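Local coordinates for protein putative siderophore-degrading esterase (Eurofung) (Emericella nidulans, PDB 6GUO) that hydrolyses the bacterial siderophore enterobactin as an esterase, allowing iron to be released inside the fungal cell, at residues A[129-134]-A[171-176]; A[56-61]-A[136-141]; A[167-172]-A[192-197]. All coordinates share one frame; numbering follows the deposited sequence.

Contact 1 (A[129-134]-A[171-176])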
loop_
_atom_site.group_PDB
_atom_site.type_symbol
_atom_site.label_atom_id
_atom_site.label_comp_id
_atom_site.label_asym_id
_atom_site.label_seq_id
_atom_site.Cartn_x
_atom_site.Cartn_y
_atom_site.Cartn_z
ATOM N N GLY A 129 10.423 -8.172 25.978
ATOM C CA GLY A 129 9.593 -7.968 27.167
ATOM C C GLY A 129 9.176 -6.542 27.494
ATOM O O GLY A 129 8.708 -6.284 28.603
ATOM N N GLY A 130 9.320 -5.624 26.538
ATOM C CA GLY A 130 8.954 -4.219 26.735
ATOM C C GLY A 130 7.566 -3.805 26.263
ATOM O O GLY A 130 7.278 -2.609 26.218
ATOM N N ALA A 131 6.698 -4.763 25.930
ATOM C CA ALA A 131 5.385 -4.434 25.341
ATOM C C ALA A 131 4.442 -3.692 26.279
ATOM O O ALA A 131 3.713 -2.805 25.836
ATOM C CB ALA A 131 4.702 -5.672 24.792
ATOM N N ASP A 132 4.452 -4.044 27.563
ATOM C CA ASP A 132 3.617 -3.330 28.536
ATOM C C ASP A 132 4.053 -1.876 28.692
ATOM O O ASP A 132 3.205 -0.988 28.779
ATOM C CB ASP A 132 3.592 -4.052 29.888
ATOM C CG ASP A 132 2.839 -5.370 29.831
ATOM O OD1 ASP A 132 1.927 -5.515 28.989
ATOM O OD2 ASP A 132 3.152 -6.268 30.635
ATOM N N GLU A 133 5.366 -1.640 28.706
ATOM C CA GLU A 133 5.921 -0.280 28.739
ATOM C C GLU A 133 5.531 0.515 27.492
ATOM O O GLU A 133 5.138 1.678 27.582
ATOM C CB GLU A 133 7.449 -0.316 28.866
ATOM C CG GLU A 133 7.955 -0.842 30.202
ATOM C CD GLU A 133 9.464 -1.042 30.243
ATOM O OE1 GLU A 133 10.174 -0.580 29.322
ATOM O OE2 GLU A 133 9.942 -1.667 31.211
ATOM N N PHE A 134 5.636 -0.128 26.333
ATOM C CA PHE A 134 5.309 0.503 25.055
ATOM C C PHE A 134 3.816 0.820 24.925
ATOM O O PHE A 134 3.424 1.881 24.447
ATOM C CB PHE A 134 5.767 -0.402 23.900
ATOM C CG PHE A 134 5.799 0.277 22.559
ATOM C CD1 PHE A 134 6.358 1.547 22.408
ATOM C CD2 PHE A 134 5.300 -0.369 21.431
ATOM C CE1 PHE A 134 6.397 2.165 21.172
ATOM C CE2 PHE A 134 5.342 0.247 20.190
ATOM C CZ PHE A 134 5.888 1.514 20.057
ATOM N N ALA A 171 -0.306 -6.327 19.039
ATOM C CA ALA A 171 -1.748 -6.082 18.931
ATOM C C ALA A 171 -2.574 -7.116 19.701
ATOM O O ALA A 171 -3.505 -6.751 20.433
ATOM C CB ALA A 171 -2.175 -6.044 17.473
ATOM N N LEU A 172 -2.223 -8.393 19.550
ATOM C CA LEU A 172 -2.885 -9.469 20.296
ATOM C C LEU A 172 -2.682 -9.333 21.803
ATOM O O LEU A 172 -3.637 -9.475 22.578
ATOM C CB LEU A 172 -2.408 -10.844 19.815
ATOM C CG LEU A 172 -2.819 -11.223 18.383
ATOM C CD1 LEU A 172 -2.246 -12.580 18.008
ATOM C CD2 LEU A 172 -4.331 -11.215 18.200
ATOM N N HIS A 173 -1.447 -9.044 22.215
ATOM C CA HIS A 173 -1.155 -8.789 23.632
ATOM C C HIS A 173 -2.014 -7.651 24.209
ATOM O O HIS A 173 -2.560 -7.785 25.305
ATOM C CB HIS A 173 0.334 -8.500 23.837
ATOM C CG HIS A 173 0.679 -8.143 25.245
ATOM N ND1 HIS A 173 0.657 -9.065 26.269
ATOM C CD2 HIS A 173 1.017 -6.961 25.809
ATOM C CE1 HIS A 173 0.987 -8.468 27.400
ATOM N NE2 HIS A 173 1.208 -7.190 27.148
ATOM N N ALA A 174 -2.145 -6.554 23.462
ATOM C CA ALA A 174 -2.994 -5.437 23.867
ATOM C C ALA A 174 -4.443 -5.894 24.034
ATOM O O ALA A 174 -5.040 -5.671 25.085
ATOM C CB ALA A 174 -2.903 -4.299 22.860
ATOM N N LEU A 175 -4.985 -6.565 23.014
ATOM C CA LEU A 175 -6.346 -7.125 23.079
ATOM C C LEU A 175 -6.583 -8.019 24.310
ATOM O O LEU A 175 -7.568 -7.838 25.031
ATOM C CB LEU A 175 -6.670 -7.913 21.797
ATOM C CG LEU A 175 -7.956 -8.747 21.761
ATOM C CD1 LEU A 175 -9.181 -7.880 21.988
ATOM C CD2 LEU A 175 -8.069 -9.495 20.442
ATOM N N PHE A 176 -5.683 -8.968 24.549
ATOM C CA PHE A 176 -5.911 -9.994 25.569
ATOM C C PHE A 176 -5.713 -9.499 26.999
ATOM O O PHE A 176 -6.355 -10.017 27.901
ATOM C CB PHE A 176 -5.051 -11.242 25.316
ATOM C CG PHE A 176 -5.311 -11.914 23.987
ATOM C CD1 PHE A 176 -6.598 -11.978 23.440
ATOM C CD2 PHE A 176 -4.266 -12.505 23.286
ATOM C CE1 PHE A 176 -6.822 -12.598 22.224
ATOM C CE2 PHE A 176 -4.490 -13.127 22.069
ATOM C CZ PHE A 176 -5.769 -13.174 21.536
#
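His173 and Asp132 join two helices of the alpha/beta-hydrolase fold through a His-carboxylate hydrogen bond. His173 belongs to helix 166-177, Asp132 to the first turn of helix 131-150, which starts after Gly130 at the N-cap. Only about 100 Å² is buried between the two segments, and nearly all of it gathers round the imidazole. Following His173 outward, CB leaves the helix in the direction of the partner segment, and with CG anti to the backbone N (chi1 176°) the ring is carried across the gap; CB and CG themselves meet nothing of residues 129-134. The next atom, CD2, lies 4.0 Å from Ala131 CB, the methyl group approaching the ring obliquely, and 3.6 Å from Asp132 OD1. On the other flank of the tip, CE1 is 3.5 Å from the same Asp132 OD1, so the oxygen is placed almost symmetrically in front of the nitrogen between them. That nitrogen, NE2, donates its proton to Asp132 OD1 at 2.6 Å, with an N-H...O angle of 175°. ND1 has a second carboxylate partner, Glu202 OE1, in helix 199-208, so both nitrogens of this buried ring are engaged and its rotation is fixed. Acidic groups at both nitrogens would probably raise the pKa of the imidazole, while the nearby N-terminal end of helix 131-150 would tend to stabilise the Asp132 carboxylate. Pro108 and Pro109 of the preceding loop pack on His173 and Asp132 respectively. The bond is better aligned for the ring than for the acid: OD1 sits in the imidazole plane at its edge, whereas NE2 meets OD1 on the syn side but 31° out of the carboxylate plane.

Contact 2 (A[56-61]-A[136-141])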
loop_
_atom_site.group_PDB
_atom_site.type_symbol
_atom_site.label_atom_id
_atom_site.label_comp_id
_atom_site.label_asym_id
_atom_site.label_seq_id
_atom_site.Cartn_x
_atom_site.Cartn_y
_atom_site.Cartn_z
ATOM N N TYR A 56 -3.605 3.693 14.897
ATOM C CA TYR A 56 -2.269 3.698 15.475
ATOM C C TYR A 56 -1.489 2.533 14.880
ATOM O O TYR A 56 -1.985 1.406 14.842
ATOM C CB TYR A 56 -2.352 3.603 17.007
ATOM C CG TYR A 56 -2.896 4.872 17.622
ATOM C CD1 TYR A 56 -2.042 5.826 18.169
ATOM C CD2 TYR A 56 -4.266 5.142 17.622
ATOM C CE1 TYR A 56 -2.531 7.007 18.708
ATOM C CE2 TYR A 56 -4.764 6.323 18.157
ATOM C CZ TYR A 56 -3.893 7.248 18.705
ATOM O OH TYR A 56 -4.379 8.420 19.232
ATOM N N LEU A 57 -0.276 2.812 14.406
ATOM C CA LEU A 57 0.554 1.823 13.728
ATOM C C LEU A 57 1.866 1.628 14.480
ATOM O O LEU A 57 2.561 2.598 14.743
ATOM C CB LEU A 57 0.874 2.289 12.308
ATOM C CG LEU A 57 -0.250 2.839 11.427
ATOM C CD1 LEU A 57 0.344 3.440 10.160
ATOM C CD2 LEU A 57 -1.237 1.748 11.081
ATOM N N VAL A 58 2.200 0.381 14.810
ATOM C CA VAL A 58 3.556 0.060 15.299
ATOM C C VAL A 58 4.406 -0.367 14.100
ATOM O O VAL A 58 3.861 -0.640 13.040
ATOM C CB VAL A 58 3.555 -0.957 16.457
ATOM C CG1 VAL A 58 2.812 -0.363 17.647
ATOM C CG2 VAL A 58 2.966 -2.307 16.055
ATOM N N ASP A 59 5.731 -0.393 14.254
ATOM C CA ASP A 59 6.666 -0.337 13.100
ATOM C C ASP A 59 6.309 0.854 12.214
ATOM O O ASP A 59 6.194 0.737 10.982
ATOM C CB ASP A 59 6.662 -1.621 12.258
ATOM C CG ASP A 59 7.197 -2.817 12.999
ATOM O OD1 ASP A 59 8.240 -2.697 13.683
ATOM O OD2 ASP A 59 6.598 -3.903 12.868
ATOM N N GLY A 60 6.111 1.995 12.860
ATOM C CA GLY A 60 5.559 3.185 12.215
ATOM C C GLY A 60 6.237 3.622 10.930
ATOM O O GLY A 60 5.560 3.998 9.967
ATOM N N ASN A 61 7.569 3.543 10.906
ATOM C CA ASN A 61 8.350 3.989 9.744
ATOM C C ASN A 61 8.047 3.177 8.482
ATOM O O ASN A 61 8.237 3.677 7.377
ATOM C CB ASN A 61 9.865 3.924 9.988
ATOM C CG ASN A 61 10.287 4.531 11.309
ATOM O OD1 ASN A 61 10.224 3.871 12.337
ATOM N ND2 ASN A 61 10.749 5.777 11.282
ATOM N N THR A 136 1.748 1.298 27.448
ATOM C CA THR A 136 1.557 2.418 28.372
ATOM C C THR A 136 1.961 3.740 27.709
ATOM O O THR A 136 1.240 4.735 27.806
ATOM C CB THR A 136 2.362 2.194 29.670
ATOM O OG1 THR A 136 1.924 0.980 30.288
ATOM C CG2 THR A 136 2.181 3.334 30.648
ATOM N N PHE A 137 3.104 3.726 27.026
ATOM C CA PHE A 137 3.613 4.890 26.292
ATOM C C PHE A 137 2.624 5.383 25.233
ATOM O O PHE A 137 2.351 6.582 25.141
ATOM C CB PHE A 137 4.977 4.550 25.664
ATOM C CG PHE A 137 5.516 5.609 24.752
ATOM C CD1 PHE A 137 5.983 6.813 25.263
ATOM C CD2 PHE A 137 5.585 5.395 23.376
ATOM C CE1 PHE A 137 6.491 7.794 24.423
ATOM C CE2 PHE A 137 6.093 6.370 22.534
ATOM C CZ PHE A 137 6.550 7.570 23.056
ATOM N N ILE A 138 2.074 4.458 24.451
ATOM C CA ILE A 138 1.103 4.817 23.412
ATOM C C ILE A 138 -0.172 5.400 24.030
ATOM O O ILE A 138 -0.648 6.452 23.603
ATOM C CB ILE A 138 0.774 3.616 22.500
ATOM C CG1 ILE A 138 2.011 3.246 21.667
ATOM C CG2 ILE A 138 -0.396 3.936 21.572
ATOM C CD1 ILE A 138 1.931 1.890 21.002
ATOM N N ALA A 139 -0.692 4.720 25.045
ATOM C CA ALA A 139 -1.960 5.090 25.679
ATOM C C ALA A 139 -1.891 6.357 26.545
ATOM O O ALA A 139 -2.858 7.120 26.588
ATOM C CB ALA A 139 -2.487 3.921 26.502
ATOM N N GLU A 140 -0.769 6.567 27.237
ATOM C CA GLU A 140 -0.640 7.656 28.216
ATOM C C GLU A 140 0.181 8.863 27.749
ATOM O O GLU A 140 0.017 9.949 28.301
ATOM C CB GLU A 140 -0.097 7.103 29.540
ATOM C CG GLU A 140 -1.082 6.140 30.198
ATOM C CD GLU A 140 -0.541 5.431 31.426
ATOM O OE1 GLU A 140 0.351 5.978 32.106
ATOM O OE2 GLU A 140 -1.031 4.314 31.718
ATOM N N ILE A 141 1.041 8.684 26.742
ATOM C CA ILE A 141 1.902 9.758 26.235
ATOM C C ILE A 141 1.538 10.151 24.801
ATOM O O ILE A 141 1.232 11.316 24.536
ATOM C CB ILE A 141 3.401 9.365 26.310
ATOM C CG1 ILE A 141 3.780 8.900 27.725
ATOM C CG2 ILE A 141 4.299 10.515 25.859
ATOM C CD1 ILE A 141 3.560 9.923 28.826
#
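Ile138 of helix 131-150 packs against Tyr56 and Val58 of strand 52-58, a helix-on-sheet contact in the core of the alpha/beta-hydrolase fold. Tyr56 and Val58, two residues apart, both serve this helix, whereas the intervening Leu57 directs its side chain away, to the layer formed by helix 60-77. The close part consists of the two branches of one isoleucine. With CG2 anti to the backbone N and CG1 beside it (chi1 -68°), the branches diverge over the strand. CG2 comes obliquely to the Tyr56 ring, 4.2 Å from CD1, while the longer branch runs out in extended form to place its terminal CD1 by Val58. All of this is apolar van der Waals packing, without a hydrogen bond between the segments, and the buried surface amounts to 108 Å². The backbones stay 8.7 Å apart even at their nearest pair, the CA atoms of Tyr56 and Ile138, so side chains alone make the contact. On the loose side, Ala139 turns its methyl away from the strand, and Glu140 lies on the exposed side of the helix, where the backbone widens into a pi-type turn at 138-141. Another flank of this helix belongs to the dimer, for Phe137 and Ile141 meet Trp5 of the second subunit. On the inner side, Phe134, one turn earlier in the helix, also packs on Val58. Here the side chains of Val58 and Ile138 cross at about a right angle, with Val58 CG1 4.1 Å from Ile138 CD1.

Contact 3 (A[167-172]-A[192-197])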
loop_
_atom_site.group_PDB
_atom_site.type_symbol
_atom_site.label_atom_id
_atom_site.label_comp_id
_atom_site.label_asym_id
_atom_site.label_seq_id
_atom_site.Cartn_x
_atom_site.Cartn_y
_atom_site.Cartn_z
ATOM N N GLY A 167 4.626 -6.817 15.550
ATOM C CA GLY A 167 3.531 -5.856 15.677
ATOM C C GLY A 167 2.167 -6.504 15.873
ATOM O O GLY A 167 1.346 -6.011 16.647
ATOM N N GLY A 168 1.919 -7.606 15.167
ATOM C CA GLY A 168 0.681 -8.368 15.310
ATOM C C GLY A 168 0.607 -9.058 16.661
ATOM O O GLY A 168 -0.452 -9.100 17.290
ATOM N N LEU A 169 1.739 -9.603 17.103
ATOM C CA LEU A 169 1.857 -10.164 18.449
ATOM C C LEU A 169 1.510 -9.105 19.497
ATOM O O LEU A 169 0.744 -9.375 20.428
ATOM C CB LEU A 169 3.274 -10.710 18.678
ATOM C CG LEU A 169 3.615 -11.261 20.067
ATOM C CD1 LEU A 169 2.776 -12.486 20.373
ATOM C CD2 LEU A 169 5.098 -11.580 20.158
ATOM N N PHE A 170 2.073 -7.908 19.318
ATOM C CA PHE A 170 1.807 -6.753 20.176
ATOM C C PHE A 170 0.322 -6.392 20.212
ATOM O O PHE A 170 -0.234 -6.184 21.286
ATOM C CB PHE A 170 2.647 -5.553 19.718
ATOM C CG PHE A 170 2.428 -4.307 20.526
ATOM C CD1 PHE A 170 3.080 -4.132 21.749
ATOM C CD2 PHE A 170 1.580 -3.303 20.071
ATOM C CE1 PHE A 170 2.880 -2.983 22.497
ATOM C CE2 PHE A 170 1.377 -2.150 20.820
ATOM C CZ PHE A 170 2.029 -1.991 22.038
ATOM N N ALA A 171 -0.306 -6.327 19.039
ATOM C CA ALA A 171 -1.748 -6.082 18.931
ATOM C C ALA A 171 -2.574 -7.116 19.701
ATOM O O ALA A 171 -3.505 -6.751 20.433
ATOM C CB ALA A 171 -2.175 -6.044 17.473
ATOM N N LEU A 172 -2.223 -8.393 19.550
ATOM C CA LEU A 172 -2.885 -9.469 20.296
ATOM C C LEU A 172 -2.682 -9.333 21.803
ATOM O O LEU A 172 -3.637 -9.475 22.578
ATOM C CB LEU A 172 -2.408 -10.844 19.815
ATOM C CG LEU A 172 -2.819 -11.223 18.383
ATOM C CD1 LEU A 172 -2.246 -12.580 18.008
ATOM C CD2 LEU A 172 -4.331 -11.215 18.200
ATOM N N ILE A 192 2.561 -15.584 16.476
ATOM C CA ILE A 192 1.921 -16.409 17.503
ATOM C C ILE A 192 2.919 -17.440 18.040
ATOM O O ILE A 192 2.945 -17.697 19.240
ATOM C CB ILE A 192 0.605 -17.050 16.982
ATOM C CG1 ILE A 192 -0.445 -15.946 16.784
ATOM C CG2 ILE A 192 0.075 -18.112 17.949
ATOM C CD1 ILE A 192 -1.696 -16.362 16.039
ATOM N N TRP A 193 3.763 -17.973 17.153
ATOM C CA TRP A 193 4.885 -18.863 17.516
ATOM C C TRP A 193 5.797 -18.376 18.651
ATOM O O TRP A 193 6.367 -19.199 19.368
ATOM C CB TRP A 193 5.762 -19.152 16.284
ATOM C CG TRP A 193 6.434 -17.935 15.709
ATOM C CD1 TRP A 193 5.954 -17.119 14.724
ATOM C CD2 TRP A 193 7.708 -17.398 16.087
ATOM N NE1 TRP A 193 6.845 -16.107 14.468
ATOM C CE2 TRP A 193 7.931 -16.251 15.288
ATOM C CE3 TRP A 193 8.685 -17.774 17.020
ATOM C CZ2 TRP A 193 9.093 -15.478 15.393
ATOM C CZ3 TRP A 193 9.841 -17.001 17.128
ATOM C CH2 TRP A 193 10.031 -15.864 16.320
ATOM N N TRP A 194 5.947 -17.058 18.789
ATOM C CA TRP A 194 6.944 -16.461 19.684
ATOM C C TRP A 194 6.938 -17.017 21.109
ATOM O O TRP A 194 5.888 -17.129 21.742
ATOM C CB TRP A 194 6.795 -14.935 19.726
ATOM C CG TRP A 194 7.838 -14.287 20.576
ATOM C CD1 TRP A 194 9.128 -14.017 20.229
ATOM C CD2 TRP A 194 7.686 -13.858 21.929
ATOM N NE1 TRP A 194 9.790 -13.427 21.281
ATOM C CE2 TRP A 194 8.927 -13.319 22.338
ATOM C CE3 TRP A 194 6.619 -13.866 22.836
ATOM C CZ2 TRP A 194 9.131 -12.798 23.618
ATOM C CZ3 TRP A 194 6.822 -13.347 24.111
ATOM C CH2 TRP A 194 8.070 -12.818 24.486
ATOM N N ASN A 195 8.133 -17.359 21.589
ATOM C CA ASN A 195 8.341 -17.845 22.946
ATOM C C ASN A 195 7.424 -19.022 23.289
ATOM O O ASN A 195 6.618 -18.952 24.220
ATOM C CB ASN A 195 8.161 -16.694 23.944
ATOM C CG ASN A 195 8.604 -17.063 25.336
ATOM O OD1 ASN A 195 9.507 -17.880 25.504
ATOM N ND2 ASN A 195 7.964 -16.472 26.346
ATOM N N ASN A 196 7.542 -20.091 22.504
ATOM C CA ASN A 196 6.722 -21.295 22.673
ATOM C C ASN A 196 5.224 -20.956 22.751
ATOM O O ASN A 196 4.494 -21.457 23.610
ATOM C CB ASN A 196 7.190 -22.075 23.914
ATOM C CG ASN A 196 6.631 -23.488 23.973
ATOM O OD1 ASN A 196 6.271 -24.076 22.954
ATOM N ND2 ASN A 196 6.554 -24.039 25.179
ATOM N N ARG A 197 4.790 -20.076 21.849
ATOM C CA ARG A 197 3.398 -19.635 21.759
ATOM C C ARG A 197 2.817 -19.094 23.067
ATOM O O ARG A 197 1.674 -19.386 23.418
ATOM C CB ARG A 197 2.530 -20.756 21.187
ATOM C CG ARG A 197 2.901 -21.119 19.764
ATOM C CD ARG A 197 1.884 -22.069 19.173
ATOM N NE ARG A 197 1.895 -23.337 19.893
ATOM C CZ ARG A 197 0.906 -24.229 19.915
ATOM N NH1 ARG A 197 -0.231 -24.032 19.247
ATOM N NH2 ARG A 197 1.060 -25.342 20.622
#
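Helix 166-177 leads away from a GxSxG sequence consistent with the nucleophile elbow of alpha/beta-hydrolases, whose last glycine is Gly167, and Leu169 and Leu172 on it pack against Trp194 and Ile192. The CA atoms of Leu169 and Ile192 approach to 6.3 Å, yet the side chains meet in a different pairing. Leu169, with CG anti to its amide nitrogen (chi1 176°), sends CD2 into the angle between the Trp194 side-chain stem and its indole, 3.8 Å from both CB and CE3 of Trp194. This methyl lies oblique to the ring, and the two side chains cross at about a right angle. One turn along, Leu172 CD1 touches Ile192 CG1 at 4.0 Å. Together the two apolar pairs bury 174 Å². Next to Trp194, Asn195 hydrogen-bonds through its amide to the backbone of His112 and Ile114, in or near the proline-rich insertion that narrows the active site. Around the contact, Ile199 of helix 199-208 packs on Leu169, Leu172 and Ile192, Leu261 of helix 254-268 closes on Leu172 and Ile192, and Phe170 is directed to helix 131-150.

Following the chain from the N terminus, the first of the contacts to open is contact 2, on strand 52-58, and it closes a long loop at residues 136-141. Contact 1 opens within that loop, at residues 129-134, and closes beyond it at 171-176, so the two cross while sharing helix 131-150. Contact 3 begins on helix 166-177, where contact 1 ends, and closes a short loop that passes through strand 184-188 to reach residues 192-197. Contacts 1 and 3 have centres about 9 Å apart, contacts 2 and 3 about 17 Å. Phe170 bridges all three, packing on Phe134, Val58 and Ile138. Central sheet, helices 131-150 and 166-177 and the 192-197 segment are thereby tied in sequence.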